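Local coordinates for 2-CYS peroxiredoxin (Plasmodium yoelii, PDB 2H01), which probably reduces hydrogen peroxide and organic hydroperoxides to water and alcohols as a thiol-specific, thioredoxin-dependent peroxidase, at residues Glu12-Phe20 and Lys76-Lys84; Ala53-Arg64 and Val147-Gln158. All blocks are in the same frame, centred on the assembly; numbering follows the deposited sequence.

Interaction 1: Glu12-Phe20 and Lys76-Lys84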
loop_
_atom_site.group_PDB
_atom_site.type_symbol
_atom_site.label_atom_id
_atom_site.label_comp_id
_atom_site.label_asym_id
_atom_site.label_seq_id
_atom_site.Cartn_x
_atom_site.Cartn_y
_atom_site.Cartn_z
ATOM N N GLU A 12 -9.919 5.778 -9.301
ATOM C CA GLU A 12 -9.325 5.947 -10.623
ATOM C C GLU A 12 -7.867 5.553 -10.403
ATOM O O GLU A 12 -7.357 5.676 -9.287
ATOM C CB GLU A 12 -9.397 7.409 -11.094
ATOM C CG GLU A 12 -10.796 7.932 -11.436
ATOM C CD GLU A 12 -11.486 7.126 -12.535
ATOM O OE1 GLU A 12 -11.856 5.963 -12.275
ATOM O OE2 GLU A 12 -11.656 7.651 -13.659
ATOM N N ALA A 13 -7.191 5.098 -11.449
ATOM C CA ALA A 13 -5.814 4.668 -11.279
ATOM C C ALA A 13 -4.936 4.811 -12.506
ATOM O O ALA A 13 -5.412 4.809 -13.640
ATOM C CB ALA A 13 -5.790 3.215 -10.813
ATOM N N VAL A 14 -3.668 5.080 -12.245
ATOM C CA VAL A 14 -2.635 4.983 -13.242
ATOM C C VAL A 14 -1.816 3.744 -13.046
ATOM O O VAL A 14 -1.199 3.551 -12.006
ATOM C CB VAL A 14 -1.685 6.129 -13.176
ATOM C CG1 VAL A 14 -0.832 6.148 -14.406
ATOM C CG2 VAL A 14 -2.419 7.396 -12.998
ATOM N N PHE A 15 -1.797 2.909 -14.067
ATOM C CA PHE A 15 -1.035 1.668 -13.985
ATOM C C PHE A 15 0.435 1.838 -14.357
ATOM O O PHE A 15 0.872 2.927 -14.730
ATOM C CB PHE A 15 -1.683 0.615 -14.889
ATOM C CG PHE A 15 -3.107 0.289 -14.519
ATOM C CD1 PHE A 15 -3.413 -0.248 -13.270
ATOM C CD2 PHE A 15 -4.142 0.503 -15.423
ATOM C CE1 PHE A 15 -4.730 -0.572 -12.929
ATOM C CE2 PHE A 15 -5.466 0.183 -15.090
ATOM C CZ PHE A 15 -5.759 -0.357 -13.841
ATOM N N GLY A 16 1.194 0.761 -14.243
ATOM C CA GLY A 16 2.504 0.695 -14.855
ATOM C C GLY A 16 2.479 1.062 -16.319
ATOM O O GLY A 16 3.197 1.939 -16.751
ATOM N N ASP A 17 1.648 0.368 -17.075
ATOM C CA ASP A 17 1.194 0.822 -18.382
ATOM C C ASP A 17 1.284 2.333 -18.605
ATOM O O ASP A 17 1.524 2.779 -19.715
ATOM C CB ASP A 17 -0.232 0.341 -18.663
ATOM C CG ASP A 17 -0.306 -1.137 -18.969
ATOM O OD1 ASP A 17 -0.012 -1.528 -20.108
ATOM O OD2 ASP A 17 -0.663 -1.990 -18.138
ATOM N N ASN A 18 1.096 3.123 -17.555
ATOM C CA ASN A 18 0.741 4.534 -17.704
ATOM C C ASN A 18 -0.609 4.686 -18.368
ATOM O O ASN A 18 -0.911 5.703 -18.958
ATOM C CB ASN A 18 1.783 5.286 -18.526
ATOM C CG ASN A 18 2.987 5.690 -17.722
ATOM O OD1 ASN A 18 3.039 5.521 -16.520
ATOM N ND2 ASN A 18 3.965 6.238 -18.398
ATOM N N THR A 19 -1.386 3.616 -18.245
ATOM C CA THR A 19 -2.786 3.471 -18.654
ATOM C C THR A 19 -3.645 4.024 -17.544
ATOM O O THR A 19 -3.290 3.889 -16.388
ATOM C CB THR A 19 -3.085 1.942 -18.744
ATOM O OG1 THR A 19 -2.534 1.396 -19.941
ATOM C CG2 THR A 19 -4.537 1.653 -18.857
ATOM N N PHE A 20 -4.781 4.627 -17.865
ATOM C CA PHE A 20 -5.693 4.985 -16.786
ATOM C C PHE A 20 -6.631 3.825 -16.625
ATOM O O PHE A 20 -6.754 2.991 -17.525
ATOM C CB PHE A 20 -6.515 6.232 -17.106
ATOM C CG PHE A 20 -5.737 7.510 -17.028
ATOM C CD1 PHE A 20 -4.684 7.645 -16.127
ATOM C CD2 PHE A 20 -6.075 8.591 -17.837
ATOM C CE1 PHE A 20 -3.978 8.842 -16.034
ATOM C CE2 PHE A 20 -5.376 9.792 -17.748
ATOM C CZ PHE A 20 -4.329 9.919 -16.851
ATOM N N LYS A 76 -5.566 11.408 -10.889
ATOM C CA LYS A 76 -4.857 10.463 -11.741
ATOM C C LYS A 76 -4.018 11.208 -12.773
ATOM O O LYS A 76 -2.967 10.724 -13.196
ATOM C CB LYS A 76 -5.827 9.504 -12.446
ATOM C CG LYS A 76 -6.885 10.138 -13.343
ATOM C CD LYS A 76 -7.523 9.041 -14.208
ATOM C CE LYS A 76 -8.523 9.573 -15.232
ATOM N NZ LYS A 76 -9.773 10.046 -14.582
ATOM N N PHE A 77 -4.480 12.389 -13.172
ATOM C CA PHE A 77 -3.750 13.193 -14.141
ATOM C C PHE A 77 -2.422 13.659 -13.557
ATOM O O PHE A 77 -1.406 13.669 -14.247
ATOM C CB PHE A 77 -4.596 14.384 -14.569
ATOM C CG PHE A 77 -5.854 13.991 -15.274
ATOM C CD1 PHE A 77 -5.812 13.540 -16.587
ATOM C CD2 PHE A 77 -7.074 14.047 -14.624
ATOM C CE1 PHE A 77 -6.969 13.149 -17.246
ATOM C CE2 PHE A 77 -8.241 13.657 -15.276
ATOM C CZ PHE A 77 -8.188 13.207 -16.592
ATOM N N THR A 78 -2.387 14.064 -12.299
ATOM C CA THR A 78 -1.096 14.431 -11.759
ATOM C C THR A 78 -0.158 13.290 -11.407
ATOM O O THR A 78 1.049 13.465 -11.425
ATOM C CB THR A 78 -1.124 15.549 -10.717
ATOM O OG1 THR A 78 -2.464 15.914 -10.426
ATOM C CG2 THR A 78 -0.580 15.085 -9.417
ATOM N N HIS A 79 -0.718 12.114 -11.142
ATOM C CA HIS A 79 0.134 10.932 -10.984
ATOM C C HIS A 79 0.854 10.681 -12.308
ATOM O O HIS A 79 2.065 10.487 -12.349
ATOM C CB HIS A 79 -0.693 9.674 -10.659
ATOM C CG HIS A 79 -1.193 9.602 -9.251
ATOM N ND1 HIS A 79 -0.691 10.388 -8.238
ATOM C CD2 HIS A 79 -2.117 8.796 -8.679
ATOM C CE1 HIS A 79 -1.285 10.072 -7.102
ATOM N NE2 HIS A 79 -2.153 9.106 -7.342
ATOM N N LEU A 80 0.091 10.666 -13.391
ATOM C CA LEU A 80 0.661 10.429 -14.716
ATOM C C LEU A 80 1.784 11.422 -15.012
ATOM O O LEU A 80 2.888 11.031 -15.404
ATOM C CB LEU A 80 -0.425 10.540 -15.788
ATOM C CG LEU A 80 0.065 10.383 -17.228
ATOM C CD1 LEU A 80 0.754 9.020 -17.377
ATOM C CD2 LEU A 80 -1.112 10.512 -18.201
ATOM N N ALA A 81 1.492 12.706 -14.813
ATOM C CA ALA A 81 2.465 13.761 -15.046
ATOM C C ALA A 81 3.692 13.585 -14.155
ATOM O O ALA A 81 4.800 13.960 -14.541
ATOM C CB ALA A 81 1.827 15.129 -14.790
ATOM N N TRP A 82 3.497 13.018 -12.967
ATOM C CA TRP A 82 4.607 12.811 -12.041
ATOM C C TRP A 82 5.463 11.625 -12.479
ATOM O O TRP A 82 6.664 11.592 -12.222
ATOM C CB TRP A 82 4.084 12.579 -10.626
ATOM C CG TRP A 82 5.105 12.782 -9.555
ATOM C CD1 TRP A 82 6.180 13.614 -9.598
ATOM C CD2 TRP A 82 5.066 12.246 -8.227
ATOM N NE1 TRP A 82 6.815 13.642 -8.378
ATOM C CE2 TRP A 82 6.150 12.811 -7.517
ATOM C CE3 TRP A 82 4.216 11.348 -7.567
ATOM C CZ2 TRP A 82 6.408 12.509 -6.176
ATOM C CZ3 TRP A 82 4.469 11.047 -6.236
ATOM C CH2 TRP A 82 5.559 11.628 -5.552
ATOM N N LYS A 83 4.837 10.650 -13.133
ATOM C CA LYS A 83 5.561 9.488 -13.626
ATOM C C LYS A 83 6.370 9.896 -14.860
ATOM O O LYS A 83 7.429 9.331 -15.129
ATOM C CB LYS A 83 4.592 8.353 -13.996
ATOM C CG LYS A 83 3.890 7.700 -12.809
ATOM C CD LYS A 83 3.076 6.487 -13.233
ATOM C CE LYS A 83 3.966 5.414 -13.841
ATOM N NZ LYS A 83 3.234 4.158 -14.141
ATOM N N LYS A 84 5.864 10.874 -15.610
ATOM C CA LYS A 84 6.560 11.347 -16.805
ATOM C C LYS A 84 7.655 12.349 -16.466
ATOM O O LYS A 84 8.251 12.949 -17.363
ATOM C CB LYS A 84 5.574 11.978 -17.787
ATOM C CG LYS A 84 4.757 10.961 -18.544
ATOM C CD LYS A 84 3.729 11.631 -19.413
ATOM C CE LYS A 84 2.969 10.596 -20.210
ATOM N NZ LYS A 84 1.720 11.190 -20.778
HETATM O O HOH W 1 1.847 3.771 -11.876
#

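Interaction 2: Ala53-Arg64 and Val147-Gln158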
loop_
_atom_site.group_PDB
_atom_site.type_symbol
_atom_site.label_atom_id
_atom_site.label_comp_id
_atom_site.label_asym_id
_atom_site.label_seq_id
_atom_site.Cartn_x
_atom_site.Cartn_y
_atom_site.Cartn_z
ATOM N N ALA A 53 11.503 3.156 -3.034
ATOM C CA ALA A 53 11.980 1.984 -2.299
ATOM C C ALA A 53 11.087 0.769 -2.588
ATOM O O ALA A 53 11.581 -0.342 -2.747
ATOM C CB ALA A 53 12.001 2.267 -0.812
ATOM N N LEU A 54 9.773 0.984 -2.652
ATOM C CA LEU A 54 8.851 -0.114 -2.925
ATOM C C LEU A 54 8.948 -0.601 -4.367
ATOM O O LEU A 54 9.044 -1.810 -4.614
ATOM C CB LEU A 54 7.403 0.298 -2.627
ATOM C CG LEU A 54 7.066 0.612 -1.169
ATOM C CD1 LEU A 54 5.632 1.102 -1.077
ATOM C CD2 LEU A 54 7.269 -0.631 -0.303
ATOM N N ASP A 55 8.925 0.332 -5.318
ATOM C CA ASP A 55 8.997 -0.047 -6.725
ATOM C C ASP A 55 10.295 -0.780 -7.043
ATOM O O ASP A 55 10.318 -1.687 -7.882
ATOM C CB ASP A 55 8.879 1.166 -7.644
ATOM C CG ASP A 55 8.698 0.760 -9.097
ATOM O OD1 ASP A 55 7.655 0.149 -9.417
ATOM O OD2 ASP A 55 9.597 1.031 -9.918
ATOM N N LYS A 56 11.376 -0.373 -6.384
ATOM C CA LYS A 56 12.661 -1.025 -6.602
ATOM C C LYS A 56 12.607 -2.460 -6.081
ATOM O O LYS A 56 13.386 -3.300 -6.494
ATOM C CB LYS A 56 13.787 -0.257 -5.904
ATOM C CG LYS A 56 14.475 0.766 -6.800
ATOM C CD LYS A 56 15.454 1.602 -5.977
ATOM C CE LYS A 56 16.113 2.681 -6.819
ATOM N NZ LYS A 56 16.804 3.677 -5.950
ATOM N N ALA A 57 11.676 -2.736 -5.175
ATOM C CA ALA A 57 11.537 -4.076 -4.619
ATOM C C ALA A 57 10.307 -4.803 -5.185
ATOM O O ALA A 57 9.909 -5.841 -4.675
ATOM C CB ALA A 57 11.440 -3.989 -3.112
ATOM N N LEU A 58 9.719 -4.263 -6.244
ATOM C CA LEU A 58 8.531 -4.871 -6.826
ATOM C C LEU A 58 8.605 -6.384 -6.983
ATOM O O LEU A 58 7.706 -7.099 -6.543
ATOM C CB LEU A 58 8.209 -4.251 -8.185
ATOM C CG LEU A 58 6.888 -4.739 -8.791
ATOM C CD1 LEU A 58 5.726 -4.374 -7.868
ATOM C CD2 LEU A 58 6.692 -4.111 -10.155
ATOM N N ASP A 59 9.661 -6.882 -7.612
ATOM C CA ASP A 59 9.778 -8.323 -7.804
ATOM C C ASP A 59 9.613 -9.132 -6.521
ATOM O O ASP A 59 8.997 -10.196 -6.543
ATOM C CB ASP A 59 11.105 -8.671 -8.479
ATOM C CG ASP A 59 11.106 -8.326 -9.960
ATOM O OD1 ASP A 59 10.056 -8.540 -10.612
ATOM O OD2 ASP A 59 12.152 -7.858 -10.469
ATOM N N SER A 60 10.162 -8.642 -5.413
ATOM C CA SER A 60 10.020 -9.333 -4.131
ATOM C C SER A 60 8.536 -9.465 -3.772
ATOM O O SER A 60 8.115 -10.476 -3.199
ATOM C CB SER A 60 10.746 -8.570 -3.016
ATOM O OG SER A 60 12.148 -8.727 -3.104
ATOM N N PHE A 61 7.750 -8.438 -4.099
ATOM C CA PHE A 61 6.306 -8.453 -3.825
ATOM C C PHE A 61 5.553 -9.399 -4.753
ATOM O O PHE A 61 4.680 -10.143 -4.309
ATOM C CB PHE A 61 5.706 -7.049 -3.934
ATOM C CG PHE A 61 6.070 -6.155 -2.792
ATOM C CD1 PHE A 61 7.089 -5.224 -2.917
ATOM C CD2 PHE A 61 5.453 -6.309 -1.557
ATOM C CE1 PHE A 61 7.496 -4.463 -1.825
ATOM C CE2 PHE A 61 5.853 -5.553 -0.457
ATOM C CZ PHE A 61 6.879 -4.630 -0.591
ATOM N N LYS A 62 5.890 -9.385 -6.036
ATOM C CA LYS A 62 5.222 -10.276 -6.974
ATOM C C LYS A 62 5.484 -11.737 -6.596
ATOM O O LYS A 62 4.587 -12.572 -6.659
ATOM C CB LYS A 62 5.706 -10.023 -8.413
ATOM C CG LYS A 62 5.197 -8.729 -9.021
ATOM C CD LYS A 62 5.657 -8.541 -10.470
ATOM C CE LYS A 62 5.144 -7.207 -11.031
ATOM N NZ LYS A 62 5.614 -6.945 -12.418
ATOM N N GLU A 63 6.722 -12.032 -6.206
ATOM C CA GLU A 63 7.115 -13.389 -5.826
ATOM C C GLU A 63 6.285 -13.902 -4.663
ATOM O O GLU A 63 6.071 -15.110 -4.528
ATOM C CB GLU A 63 8.605 -13.429 -5.453
ATOM C CG GLU A 63 9.537 -13.203 -6.632
ATOM C CD GLU A 63 10.961 -12.850 -6.227
ATOM O OE1 GLU A 63 11.220 -12.651 -5.018
ATOM O OE2 GLU A 63 11.822 -12.754 -7.131
ATOM N N ARG A 64 5.815 -12.983 -3.823
ATOM C CA ARG A 64 5.019 -13.361 -2.658
ATOM C C ARG A 64 3.551 -13.121 -2.922
ATOM O O ARG A 64 2.727 -13.129 -2.002
ATOM C CB ARG A 64 5.492 -12.577 -1.423
ATOM C CG ARG A 64 6.975 -12.807 -1.122
ATOM C CD ARG A 64 7.479 -11.969 0.042
ATOM N NE ARG A 64 8.802 -12.425 0.483
ATOM C CZ ARG A 64 9.943 -12.231 -0.182
ATOM N NH1 ARG A 64 9.956 -11.575 -1.334
ATOM N NH2 ARG A 64 11.079 -12.710 0.307
ATOM N N VAL A 147 10.988 -1.225 3.847
ATOM C CA VAL A 147 10.567 -2.218 2.878
ATOM C C VAL A 147 10.906 -3.628 3.346
ATOM O O VAL A 147 10.156 -4.559 3.133
ATOM C CB VAL A 147 11.174 -1.983 1.493
ATOM C CG1 VAL A 147 11.052 -3.216 0.648
ATOM C CG2 VAL A 147 10.495 -0.854 0.808
ATOM N N ASP A 148 12.045 -3.775 3.991
ATOM C CA ASP A 148 12.469 -5.084 4.362
ATOM C C ASP A 148 11.704 -5.665 5.548
ATOM O O ASP A 148 11.412 -6.852 5.552
ATOM C CB ASP A 148 13.978 -5.154 4.516
ATOM C CG ASP A 148 14.701 -5.142 3.177
ATOM O OD1 ASP A 148 15.534 -4.246 2.956
ATOM O OD2 ASP A 148 14.504 -5.985 2.278
ATOM N N GLU A 149 11.356 -4.834 6.529
ATOM C CA GLU A 149 10.371 -5.211 7.542
ATOM C C GLU A 149 9.024 -5.629 6.962
ATOM O O GLU A 149 8.430 -6.597 7.413
ATOM C CB GLU A 149 10.151 -4.108 8.572
ATOM C CG GLU A 149 11.407 -3.530 9.164
ATOM C CD GLU A 149 12.324 -4.581 9.740
ATOM O OE1 GLU A 149 13.554 -4.394 9.650
ATOM O OE2 GLU A 149 11.820 -5.578 10.279
ATOM N N ILE A 150 8.556 -4.876 5.974
ATOM C CA ILE A 150 7.299 -5.166 5.326
ATOM C C ILE A 150 7.274 -6.569 4.714
ATOM O O ILE A 150 6.382 -7.344 4.984
ATOM C CB ILE A 150 6.970 -4.111 4.291
ATOM C CG1 ILE A 150 6.537 -2.827 4.973
ATOM C CG2 ILE A 150 5.865 -4.573 3.376
ATOM C CD1 ILE A 150 6.536 -1.633 4.068
ATOM N N LEU A 151 8.282 -6.871 3.908
ATOM C CA LEU A 151 8.445 -8.186 3.287
ATOM C C LEU A 151 8.560 -9.301 4.315
ATOM O O LEU A 151 8.153 -10.433 4.070
ATOM C CB LEU A 151 9.675 -8.177 2.393
ATOM C CG LEU A 151 9.499 -7.257 1.198
ATOM C CD1 LEU A 151 10.852 -6.933 0.554
ATOM C CD2 LEU A 151 8.546 -7.948 0.220
ATOM N N ARG A 152 9.114 -8.952 5.465
ATOM C CA ARG A 152 9.303 -9.845 6.597
ATOM C C ARG A 152 7.952 -10.170 7.251
ATOM O O ARG A 152 7.726 -11.296 7.691
ATOM C CB ARG A 152 10.205 -9.139 7.603
ATOM C CG ARG A 152 10.920 -10.006 8.598
ATOM C CD ARG A 152 12.293 -9.378 8.782
ATOM N NE ARG A 152 12.940 -9.298 7.475
ATOM C CZ ARG A 152 13.740 -8.313 7.073
ATOM N NH1 ARG A 152 14.022 -7.293 7.884
ATOM N NH2 ARG A 152 14.230 -8.332 5.833
ATOM N N LEU A 153 7.076 -9.172 7.340
ATOM C CA LEU A 153 5.749 -9.359 7.938
ATOM C C LEU A 153 4.919 -10.228 7.001
ATOM O O LEU A 153 4.192 -11.122 7.435
ATOM C CB LEU A 153 5.053 -8.007 8.157
ATOM C CG LEU A 153 5.723 -7.165 9.247
ATOM C CD1 LEU A 153 5.075 -5.790 9.336
ATOM C CD2 LEU A 153 5.634 -7.918 10.589
ATOM N N ILE A 154 4.891 -9.895 5.723
ATOM C CA ILE A 154 4.431 -10.822 4.695
ATOM C C ILE A 154 5.133 -12.171 4.813
ATOM O O ILE A 154 4.516 -13.220 4.820
ATOM C CB ILE A 154 4.661 -10.229 3.292
ATOM C CG1 ILE A 154 4.146 -8.789 3.231
ATOM C CG2 ILE A 154 3.984 -11.087 2.234
ATOM C CD1 ILE A 154 4.594 -8.033 2.001
ATOM N N ASP A 155 6.062 -12.445 4.972
ATOM C CA ASP A 155 6.522 -13.827 5.112
ATOM C C ASP A 155 5.936 -14.444 6.371
ATOM O O ASP A 155 5.491 -15.589 6.363
ATOM C CB ASP A 155 8.056 -13.909 5.170
ATOM C CG ASP A 155 8.707 -13.680 3.822
ATOM O OD1 ASP A 155 9.919 -13.386 3.782
ATOM O OD2 ASP A 155 8.011 -13.798 2.790
ATOM N N ALA A 156 5.937 -13.682 7.458
ATOM C CA ALA A 156 5.383 -14.182 8.708
ATOM C C ALA A 156 3.875 -14.425 8.527
ATOM O O ALA A 156 3.342 -15.459 8.957
ATOM C CB ALA A 156 5.633 -13.176 9.840
ATOM N N LEU A 157 3.187 -13.478 7.895
ATOM C CA LEU A 157 1.753 -13.643 7.685
ATOM C C LEU A 157 1.494 -14.948 6.920
ATOM O O LEU A 157 0.730 -15.801 7.378
ATOM C CB LEU A 157 1.168 -12.457 6.905
ATOM C CG LEU A 157 -0.286 -12.586 6.408
ATOM C CD1 LEU A 157 -1.242 -12.814 7.594
ATOM C CD2 LEU A 157 -0.688 -11.298 5.657
ATOM N N GLN A 158 2.149 -15.106 5.771
ATOM C CA GLN A 158 1.953 -16.304 4.976
ATOM C C GLN A 158 2.373 -17.570 5.717
ATOM O O GLN A 158 1.794 -18.626 5.493
ATOM C CB GLN A 158 2.669 -16.164 3.626
ATOM C CG GLN A 158 2.197 -14.896 2.897
ATOM C CD GLN A 158 2.747 -14.733 1.496
ATOM O OE1 GLN A 158 3.819 -15.232 1.167
ATOM N NE2 GLN A 158 2.010 -14.000 0.663
#

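Interaction 1: Glu12-Phe20 and Lys76-Lys84
Lys76 leaves its helix with CG wedged between the backbone N and the carbonyl carbon (chi1 59°), then runs extended until a bend at its last torsion turns the amine toward Glu12. This course lays its CD over the centre of one face of the Phe20 ring, 3.7 Å from the ring centroid, a CH-pi contact made by the aliphatic part of the chain. Beyond it, Lys76 NZ forms a salt bridge with Glu12 OE2 at 3.2 Å, meeting the oxygen on its anti side. The Phe20 ring also presents its edge to the face of Phe77 in an offset edge-to-face pair, the planes 81° apart, while Leu80 CD2 touches Phe20 CZ at 3.5 Å. Next to this aromatic cluster, Val14 CG2 fits against the helix beside His79 CB, 3.7 Å away, and lies at the edge of the Phe20 ring in its plane.

The second lysine works differently. Lys83 is bent at chi3 (62°), which carries NZ past Val14 into the turn after the strand, where it donates to Phe15 O at 2.7 Å, tilted out of the carbonyl plane. Gly16 O, at 3.4 Å from Lys83 NZ, is a weak additional acceptor; a water that accepts from Lys83 NZ probably donates to Val14 O, and Ile95 O provides a further bond. A buried ammonium group is thus surrounded largely by main-chain carbonyls, which probably stabilise its charge and fix the turn. His79, whose ring is held by Asp42 and Ile100 O, links the helix to strand 98-101, the neighbour of strand 12-14 in the sheet.

Strand 12-14 and helix 76-83 run almost parallel, 7.9 Å apart at closest approach, an alpha-on-beta layer joining the N-terminal hairpin to a helix of the thioredoxin-like peroxiredoxin fold.

Interaction 2: Ala53-Arg64 and Val147-Gln158
Leu151 CD2 sits over one face of the Phe61 ring, 3.8 Å from its centroid in a CH-pi contact, while Ile150 CG2 lies at the ring edge in its plane and Ile154 CD1 touches Phe61 CE2 at 3.7 Å. One helical turn earlier, Val147 splits its branches: CG1 meets Ala57 CB, and CG2 presses on Leu54 CD2 at 3.4 Å, tighter than usual for two carbons.

At the other end the contact turns polar. Arg64 NE donates to the syn side of Asp155 OD2 at 2.8 Å, with the oxygen in the guanidinium plane, and Arg64 NH1 reaches back to Ser60 O, so two bonds fix the group's rotation. Gln158, extended beyond CG, sends NE2 to Arg64 O at 2.9 Å in a nearly straight bond (166°) within both the carbonyl and amide planes.

Further out, strands 33-38, 66-72 and 119-127 support these residues: Phe61 and Ile154 both rest on Val66, and Ile150 on Leu35 and Phe124. The apolar seam holds the helices together without direction; the salt bridge and the amide-to-carbonyl hydrogen bond at Arg64, both directional, probably set the nearly parallel alignment of helices 58-63 and 147-158.

How the interactions relate
Interaction 1 lays a helix on the N-terminal hairpin of the mixed sheet, whereas interaction 2 pairs helices that rest on other strands of the same sheet; their centres lie about 23 Å apart and their nearest atoms about 8 Å, without touching. Along the chain the segments alternate, 12-20, 53-64, 76-84 and 147-158, so the two pairings interlock in sequence. The run from Ile95 to His97 comes between them, since Ile95 O accepts from Lys83 of interaction 1 and Lys96 N donates to Asp55 of interaction 2. Interaction 2 is the one near the predicted peroxidatic Cys47, whose side chain is about 9 Å from that of Ala53; interaction 1 lies away from that site.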